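Local coordinates for lectin-like protein (Entamoeba histolytica HM-1:IMSS-A, PDB 5ZBT) that is of unknown function but, as the legume lectin-like domain of an ERGIC-53-like membrane protein, may bind D-mannose, at residues Tyr55-Ser66 and Ala212-Arg223. Sequence-based numbering, arbitrary orientation.
Sequences YVQITPNGIGKS and ATNGGSGSTSYR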
# COMPACT_ATOMS: atom_id res chain seq x y z
N TYR A 55 9.85 11.30 6.16
CA TYR A 55 8.96 10.49 5.33
C TYR A 55 9.78 9.84 4.22
O TYR A 55 10.91 10.27 3.92
CB TYR A 55 7.81 11.33 4.73
CG TYR A 55 8.28 12.53 3.94
CD1 TYR A 55 8.58 12.43 2.59
CD2 TYR A 55 8.48 13.76 4.57
CE1 TYR A 55 9.04 13.53 1.87
CE2 TYR A 55 8.95 14.87 3.86
CZ TYR A 55 9.22 14.74 2.51
OH TYR A 55 9.67 15.84 1.81
N VAL A 56 9.21 8.80 3.62
CA VAL A 56 9.72 8.21 2.39
C VAL A 56 8.87 8.74 1.24
O VAL A 56 7.65 8.55 1.21
CB VAL A 56 9.69 6.67 2.44
CG1 VAL A 56 10.28 6.07 1.15
CG2 VAL A 56 10.44 6.16 3.68
N GLN A 57 9.51 9.45 0.31
CA GLN A 57 8.83 9.90 -0.90
C GLN A 57 8.68 8.72 -1.84
O GLN A 57 9.67 8.05 -2.16
CB GLN A 57 9.59 11.02 -1.58
CG GLN A 57 9.02 11.42 -2.94
CD GLN A 57 9.96 12.36 -3.72
OE1 GLN A 57 10.08 13.54 -3.38
NE2 GLN A 57 10.64 11.84 -4.74
N ILE A 58 7.45 8.43 -2.25
CA ILE A 58 7.20 7.43 -3.28
C ILE A 58 7.21 8.07 -4.67
O ILE A 58 7.95 7.64 -5.55
CB ILE A 58 5.88 6.68 -2.99
CG1 ILE A 58 5.83 6.25 -1.52
CG2 ILE A 58 5.75 5.40 -3.86
CD1 ILE A 58 6.91 5.22 -1.19
N THR A 59 6.41 9.13 -4.88
CA THR A 59 6.49 9.97 -6.07
C THR A 59 6.66 11.44 -5.70
O THR A 59 6.02 11.92 -4.75
CB THR A 59 5.25 9.87 -6.99
OG1 THR A 59 4.06 10.22 -6.26
CG2 THR A 59 5.11 8.50 -7.62
N PRO A 60 7.48 12.18 -6.44
CA PRO A 60 7.44 13.65 -6.37
C PRO A 60 6.37 14.17 -7.32
O PRO A 60 5.74 13.40 -8.06
CB PRO A 60 8.85 14.05 -6.83
CG PRO A 60 9.16 13.04 -7.87
CD PRO A 60 8.53 11.72 -7.37
N ASN A 61 6.17 15.50 -7.30
CA ASN A 61 5.32 16.14 -8.30
C ASN A 61 5.75 15.76 -9.72
O ASN A 61 6.94 15.56 -9.99
CB ASN A 61 5.37 17.66 -8.15
CG ASN A 61 4.64 18.16 -6.91
OD1 ASN A 61 3.63 17.58 -6.48
ND2 ASN A 61 5.13 19.25 -6.34
N GLY A 62 4.78 15.68 -10.63
CA GLY A 62 5.06 15.32 -12.01
C GLY A 62 4.10 14.30 -12.60
O GLY A 62 3.98 13.19 -12.08
N ILE A 63 3.42 14.68 -13.70
CA ILE A 63 2.43 13.82 -14.34
C ILE A 63 3.04 12.46 -14.71
O ILE A 63 4.17 12.38 -15.21
CB ILE A 63 1.86 14.52 -15.59
CG1 ILE A 63 1.15 15.83 -15.24
CG2 ILE A 63 0.87 13.60 -16.34
CD1 ILE A 63 0.69 16.64 -16.48
N GLY A 64 2.27 11.40 -14.48
CA GLY A 64 2.64 10.05 -14.89
C GLY A 64 3.73 9.37 -14.08
O GLY A 64 3.99 8.17 -14.31
N LYS A 65 4.39 10.06 -13.15
CA LYS A 65 5.50 9.44 -12.44
C LYS A 65 4.99 8.35 -11.50
O LYS A 65 3.89 8.43 -10.93
CB LYS A 65 6.29 10.50 -11.68
CG LYS A 65 6.89 11.55 -12.61
CD LYS A 65 7.90 12.39 -11.90
CE LYS A 65 8.96 12.93 -12.84
NZ LYS A 65 9.55 14.17 -12.25
N SER A 66 5.80 7.32 -11.33
CA SER A 66 5.42 6.17 -10.53
C SER A 66 6.67 5.53 -9.96
O SER A 66 7.78 5.77 -10.44
CB SER A 66 4.60 5.17 -11.35
OG SER A 66 5.42 4.55 -12.33
N ALA A 212 3.04 3.69 -6.22
CA ALA A 212 2.12 4.79 -6.44
C ALA A 212 2.33 5.35 -7.84
O ALA A 212 3.41 5.24 -8.41
CB ALA A 212 2.30 5.91 -5.40
N THR A 213 1.28 5.96 -8.36
CA THR A 213 1.36 6.71 -9.61
C THR A 213 0.67 8.05 -9.40
O THR A 213 -0.31 8.13 -8.66
CB THR A 213 0.71 5.94 -10.77
OG1 THR A 213 0.85 6.69 -11.97
CG2 THR A 213 -0.78 5.69 -10.50
N ASN A 214 1.20 9.10 -10.02
CA ASN A 214 0.48 10.37 -9.97
C ASN A 214 -0.62 10.46 -11.02
O ASN A 214 -1.44 11.39 -10.97
CB ASN A 214 1.43 11.56 -10.14
CG ASN A 214 2.45 11.68 -9.02
OD1 ASN A 214 3.54 12.24 -9.24
ND2 ASN A 214 2.14 11.14 -7.84
N GLY A 215 -0.69 9.52 -11.96
CA GLY A 215 -1.73 9.61 -12.97
C GLY A 215 -1.67 10.92 -13.73
O GLY A 215 -0.59 11.38 -14.13
N GLY A 216 -2.84 11.53 -13.92
CA GLY A 216 -2.95 12.74 -14.72
C GLY A 216 -2.58 14.04 -14.03
O GLY A 216 -2.66 15.11 -14.65
N SER A 217 -2.17 13.99 -12.77
CA SER A 217 -1.94 15.19 -11.98
C SER A 217 -0.45 15.53 -11.95
O SER A 217 0.41 14.64 -11.96
CB SER A 217 -2.47 15.02 -10.56
OG SER A 217 -2.00 16.06 -9.72
N GLY A 218 -0.16 16.83 -11.92
CA GLY A 218 1.20 17.31 -11.90
C GLY A 218 1.49 17.99 -10.59
O GLY A 218 2.62 18.43 -10.33
N SER A 219 0.47 18.09 -9.74
CA SER A 219 0.62 18.67 -8.41
C SER A 219 0.34 17.67 -7.30
O SER A 219 -0.03 18.07 -6.19
CB SER A 219 -0.28 19.90 -8.28
OG SER A 219 -1.66 19.54 -8.43
N THR A 220 0.48 16.37 -7.56
CA THR A 220 0.29 15.32 -6.56
C THR A 220 1.63 14.68 -6.20
O THR A 220 2.45 14.39 -7.08
CB THR A 220 -0.67 14.23 -7.08
OG1 THR A 220 -1.93 14.82 -7.44
CG2 THR A 220 -0.91 13.17 -6.00
N SER A 221 1.84 14.45 -4.91
CA SER A 221 3.05 13.76 -4.44
C SER A 221 2.67 12.74 -3.37
O SER A 221 2.03 13.10 -2.36
CB SER A 221 4.08 14.76 -3.89
OG SER A 221 5.23 14.08 -3.44
N TYR A 222 3.07 11.48 -3.57
CA TYR A 222 2.76 10.39 -2.66
C TYR A 222 3.96 10.11 -1.77
O TYR A 222 5.09 10.00 -2.25
CB TYR A 222 2.36 9.12 -3.42
CG TYR A 222 0.95 9.21 -3.97
CD1 TYR A 222 -0.16 9.02 -3.14
CD2 TYR A 222 0.72 9.52 -5.30
CE1 TYR A 222 -1.46 9.13 -3.63
CE2 TYR A 222 -0.58 9.63 -5.81
CZ TYR A 222 -1.65 9.43 -4.98
OH TYR A 222 -2.90 9.54 -5.49
N ARG A 223 3.71 10.08 -0.46
CA ARG A 223 4.80 9.89 0.49
C ARG A 223 4.24 9.13 1.68
O ARG A 223 3.04 9.14 1.94
CB ARG A 223 5.45 11.23 0.88
CG ARG A 223 5.44 12.21 -0.30
CD ARG A 223 5.71 13.62 -0.02
NE ARG A 223 4.92 14.14 1.07
CZ ARG A 223 5.31 15.20 1.75
NH1 ARG A 223 6.44 15.80 1.39
NH2 ARG A 223 4.59 15.66 2.77
O HOH W 1 8.21 14.67 -2.00
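Residues 55-66 and 212-223 are two sheet-to-sheet connections that run antiparallel, side by side, in the beta-sandwich of this legume lectin-like domain. They join its two sheets, with strands 56-59 and 220-231 in one and 66-71 and 207-213 in the other. Gln57 lies opposite Arg223 in the first sheet, Ser66 opposite Thr213 in the second. Where 55-66 turns a corner at Ile58, Tyr222 O accepts two backbone bonds, from Ile58 N at 2.8 Å and from Thr59 N at 3.1 Å. Thr59 answers with its side chain. Its OG1 sits between the backbone N and the carbonyl carbon (chi1 57°), takes the N-H of Tyr222 and lies at the edge of the Tyr222 ring, in its plane. Ser221 OG donates to Thr59 O at 2.6 Å, in the carbonyl plane. The Tyr222 hydroxyl bonds instead to Gly95 O. Ile58 CG2 meets Ala212 CB at 3.8 Å, joining the corner to a strand of the other sheet, and Ile58 also touches Met69.

Two turns meet beyond this point. Gly62-Lys65 is a type II turn and Asn214-Ser217 a type II' turn. Gly64 N donates to Gly215 O, and Asn214 N to Lys65 O, both at 2.9 Å. Ile63 lies alongside the second turn, with CG1 3.7 Å from Gly218 CA.

Next to the corner, a bend at chi3 (-49°) brings the Arg223 guanidinium, tilted 40° to the ring, over one face of Tyr55. This is a cation-pi contact. Arg223 NH2 also bonds to Asn87 OD1. Arg223 CZ stands 4.1 Å from the Tyr55 ring centroid, and Arg223 NH1 comes within 3.2 Å of Tyr55 CZ.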